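Local coordinates for protein LbaCas13a H328A (C2c2) (PDB 5WLH) that binds and probably processes precursor CRISPR RNA and, guided by its crRNA, probably recognises and cleaves target RNA, at residues D641-N646 with D655-L660. Sequence-based numbering, arbitrary orientation.
Sequences DKFYSN and DDLKKL. With nucleotides of chain B.
Phe643 reaches from the last turn of helix 635-645 to Leu657 and Leu660, one turn apart on helix 654-665, in a helix-loop-helix pairing whose first helix also contacts the bound pre-crRNA. The CA atoms of Phe643 and Leu657 lie 8.2 Å apart, and the touching surface is small, buried and apolar. The side chains of Leu660 and Phe643 cross at about a right angle, with CG of Leu660 in the ring plane at the edge and its CD2 3.8 Å from CZ of Phe643. A chi1 of -180° sets CG of Leu660 anti to its backbone N and swings it toward the CE2-CZ edge. Leu657 comes in obliquely beside the CD2-CE2 bond, its CD2 4.1 Å from CE2 of Phe643. Leu661, Leu664 and Tyr665 of the same second helix also pack on Phe643, while Met723 and Ile727 of helix 709-732 touch Leu660.

Another face of helix 635-645 meets the RNA. Lys642, bent at chi3 (79°), brings NZ to within 2.6 Å of OP1 of A36 of chain B, a hydrogen bond probably strengthened by opposite charge. Beyond it, the backbone O of Ser645, near the helix end, accepts the N3-H of U37 of chain B, with N3 2.6 Å from O of Ser645, a contact to the base rather than to the phosphate. Asn646 lies against the same uracil, with OD1 3.7 Å from C5 of U37 of chain B. A bond within its own segment helps fix the amide's rotation: ND2 of Asn646 donates to the O of Lys642 at 2.8 Å. That oxygen also accepts from the backbone N of Asn646, the two donors arriving from opposite faces of the carbonyl plane, and it lies only 5° out of the Asn646 amide plane.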
loop_
_atom_site.group_PDB
_atom_site.type_symbol
_atom_site.label_atom_id
_atom_site.label_comp_id
_atom_site.label_asym_id
_atom_site.label_seq_id
_atom_site.Cartn_x
_atom_site.Cartn_y
_atom_site.Cartn_z
ATOM N N ASP A 641 -5.316 -36.344 -0.202
ATOM C CA ASP A 641 -4.920 -36.490 1.193
ATOM C C ASP A 641 -5.489 -35.377 2.062
ATOM O O ASP A 641 -5.777 -35.607 3.240
ATOM C CB ASP A 641 -3.396 -36.523 1.313
ATOM C CG ASP A 641 -2.814 -37.867 0.935
ATOM O OD1 ASP A 641 -3.608 -38.796 0.635
ATOM O OD2 ASP A 641 -1.569 -37.984 0.923
ATOM N N LYS A 642 -5.681 -34.174 1.509
ATOM C CA LYS A 642 -6.310 -33.116 2.306
ATOM C C LYS A 642 -7.770 -33.425 2.603
ATOM O O LYS A 642 -8.278 -33.038 3.663
ATOM C CB LYS A 642 -6.203 -31.767 1.593
ATOM C CG LYS A 642 -4.774 -31.337 1.352
ATOM C CD LYS A 642 -4.711 -29.948 0.747
ATOM C CE LYS A 642 -4.912 -28.906 1.833
ATOM N NZ LYS A 642 -4.634 -27.527 1.313
ATOM N N PHE A 643 -8.470 -34.091 1.680
ATOM C CA PHE A 643 -9.795 -34.612 2.012
ATOM C C PHE A 643 -9.702 -35.568 3.198
ATOM O O PHE A 643 -10.452 -35.454 4.175
ATOM C CB PHE A 643 -10.409 -35.320 0.803
ATOM C CG PHE A 643 -11.274 -34.436 -0.057
ATOM C CD1 PHE A 643 -10.939 -33.106 -0.282
ATOM C CD2 PHE A 643 -12.414 -34.946 -0.670
ATOM C CE1 PHE A 643 -11.726 -32.296 -1.087
ATOM C CE2 PHE A 643 -13.212 -34.142 -1.470
ATOM C CZ PHE A 643 -12.859 -32.808 -1.688
ATOM N N TYR A 644 -8.758 -36.504 3.133
ATOM C CA TYR A 644 -8.601 -37.489 4.196
ATOM C C TYR A 644 -8.218 -36.827 5.511
ATOM O O TYR A 644 -8.838 -37.073 6.552
ATOM C CB TYR A 644 -7.543 -38.516 3.795
ATOM C CG TYR A 644 -7.335 -39.592 4.836
ATOM C CD1 TYR A 644 -8.101 -40.756 4.822
ATOM C CD2 TYR A 644 -6.381 -39.446 5.832
ATOM C CE1 TYR A 644 -7.920 -41.742 5.771
ATOM C CE2 TYR A 644 -6.194 -40.427 6.793
ATOM C CZ TYR A 644 -6.971 -41.576 6.753
ATOM O OH TYR A 644 -6.796 -42.559 7.699
ATOM N N SER A 645 -7.188 -35.980 5.484
ATOM C CA SER A 645 -6.711 -35.363 6.714
ATOM C C SER A 645 -7.733 -34.411 7.315
ATOM O O SER A 645 -7.674 -34.149 8.522
ATOM C CB SER A 645 -5.397 -34.622 6.458
ATOM O OG SER A 645 -4.354 -35.524 6.119
ATOM N N ASN A 646 -8.645 -33.869 6.507
ATOM C CA ASN A 646 -9.717 -33.029 7.013
ATOM C C ASN A 646 -10.924 -33.850 7.456
ATOM O O ASN A 646 -11.957 -33.268 7.803
ATOM C CB ASN A 646 -10.144 -31.993 5.960
ATOM C CG ASN A 646 -9.277 -30.737 5.990
ATOM O OD1 ASN A 646 -9.459 -29.858 6.835
ATOM N ND2 ASN A 646 -8.312 -30.668 5.085
ATOM N N ASP A 655 -16.699 -43.042 -2.542
ATOM C CA ASP A 655 -17.095 -42.902 -3.943
ATOM C C ASP A 655 -17.695 -41.529 -4.226
ATOM O O ASP A 655 -17.430 -40.936 -5.282
ATOM C CB ASP A 655 -18.092 -44.000 -4.314
ATOM C CG ASP A 655 -17.413 -45.302 -4.664
ATOM O OD1 ASP A 655 -16.182 -45.293 -4.910
ATOM O OD2 ASP A 655 -18.115 -46.337 -4.689
ATOM N N ASP A 656 -18.533 -41.029 -3.313
ATOM C CA ASP A 656 -19.057 -39.671 -3.437
ATOM C C ASP A 656 -17.934 -38.645 -3.373
ATOM O O ASP A 656 -17.935 -37.668 -4.133
ATOM C CB ASP A 656 -20.074 -39.384 -2.336
ATOM C CG ASP A 656 -21.339 -40.225 -2.465
ATOM O OD1 ASP A 656 -21.419 -41.062 -3.391
ATOM O OD2 ASP A 656 -22.258 -40.031 -1.634
ATOM N N LEU A 657 -16.972 -38.849 -2.465
ATOM C CA LEU A 657 -15.820 -37.951 -2.387
ATOM C C LEU A 657 -14.946 -38.057 -3.624
ATOM O O LEU A 657 -14.359 -37.060 -4.063
ATOM C CB LEU A 657 -15.007 -38.239 -1.127
ATOM C CG LEU A 657 -15.771 -37.956 0.169
ATOM C CD1 LEU A 657 -14.980 -38.406 1.407
ATOM C CD2 LEU A 657 -16.148 -36.482 0.255
ATOM N N LYS A 658 -14.837 -39.255 -4.204
ATOM C CA LYS A 658 -14.072 -39.393 -5.435
ATOM C C LYS A 658 -14.686 -38.566 -6.548
ATOM O O LYS A 658 -13.970 -37.897 -7.301
ATOM C CB LYS A 658 -13.993 -40.862 -5.863
ATOM C CG LYS A 658 -13.407 -41.029 -7.274
ATOM C CD LYS A 658 -13.873 -42.316 -7.938
ATOM C CE LYS A 658 -13.088 -43.493 -7.422
ATOM N NZ LYS A 658 -11.637 -43.254 -7.637
ATOM N N LYS A 659 -16.011 -38.623 -6.686
ATOM C CA LYS A 659 -16.679 -37.808 -7.692
ATOM C C LYS A 659 -16.350 -36.337 -7.495
ATOM O O LYS A 659 -16.003 -35.634 -8.451
ATOM C CB LYS A 659 -18.190 -38.029 -7.639
ATOM C CG LYS A 659 -18.967 -37.162 -8.611
ATOM C CD LYS A 659 -19.610 -35.993 -7.903
ATOM C CE LYS A 659 -20.768 -35.405 -8.698
ATOM N NZ LYS A 659 -20.321 -34.753 -9.963
ATOM N N LEU A 660 -16.455 -35.862 -6.253
ATOM C CA LEU A 660 -16.119 -34.473 -5.942
ATOM C C LEU A 660 -14.654 -34.180 -6.260
ATOM O O LEU A 660 -14.339 -33.171 -6.900
ATOM C CB LEU A 660 -16.424 -34.183 -4.467
ATOM C CG LEU A 660 -16.132 -32.761 -3.957
ATOM C CD1 LEU A 660 -16.855 -31.734 -4.803
ATOM C CD2 LEU A 660 -16.560 -32.618 -2.516
ATOM P P U B 37 -6.609 -24.161 10.203
ATOM O OP1 U B 37 -6.762 -22.720 9.844
ATOM O OP2 U B 37 -6.192 -24.593 11.569
ATOM O "O5'" U B 37 -8.032 -24.810 9.907
ATOM C "C5'" U B 37 -8.204 -26.209 9.854
ATOM C "C4'" U B 37 -9.067 -26.792 10.956
ATOM O "O4'" U B 37 -9.252 -28.167 10.564
ATOM C "C3'" U B 37 -8.398 -26.876 12.322
ATOM O "O3'" U B 37 -9.381 -27.266 13.303
ATOM C "C2'" U B 37 -7.448 -28.038 12.088
ATOM O "O2'" U B 37 -6.919 -28.638 13.252
ATOM C "C1'" U B 37 -8.340 -28.990 11.278
ATOM N N1 U B 37 -7.600 -29.754 10.267
ATOM C C2 U B 37 -7.734 -31.126 10.264
ATOM O O2 U B 37 -8.439 -31.713 11.069
ATOM N N3 U B 37 -7.016 -31.760 9.278
ATOM C C4 U B 37 -6.199 -31.162 8.333
ATOM O O4 U B 37 -5.605 -31.853 7.507
ATOM C C5 U B 37 -6.125 -29.740 8.398
ATOM C C6 U B 37 -6.812 -29.106 9.342
ATOM P P A B 36 -5.831 -24.810 3.401
ATOM O OP1 A B 36 -5.805 -26.284 3.264
ATOM O OP2 A B 36 -6.919 -24.015 2.795
ATOM O "O5'" A B 36 -5.784 -24.412 4.930
ATOM C "C5'" A B 36 -6.850 -24.763 5.794
ATOM C "C4'" A B 36 -6.327 -25.336 7.082
ATOM O "O4'" A B 36 -5.569 -26.547 6.818
ATOM C "C3'" A B 36 -5.396 -24.437 7.866
ATOM O "O3'" A B 36 -5.527 -24.851 9.226
ATOM C "C2'" A B 36 -4.025 -24.857 7.328
ATOM O "O2'" A B 36 -2.932 -24.504 8.142
ATOM C "C1'" A B 36 -4.218 -26.367 7.231
ATOM N N9 A B 36 -3.402 -27.076 6.252
ATOM C C8 A B 36 -3.053 -26.720 4.972
ATOM N N7 A B 36 -2.376 -27.654 4.345
ATOM C C5 A B 36 -2.307 -28.700 5.262
ATOM C C6 A B 36 -1.728 -29.984 5.211
ATOM N N6 A B 36 -1.070 -30.454 4.145
ATOM N N1 A B 36 -1.845 -30.774 6.306
ATOM C C2 A B 36 -2.503 -30.309 7.372
ATOM N N3 A B 36 -3.092 -29.126 7.532
ATOM C C4 A B 36 -2.952 -28.362 6.430
#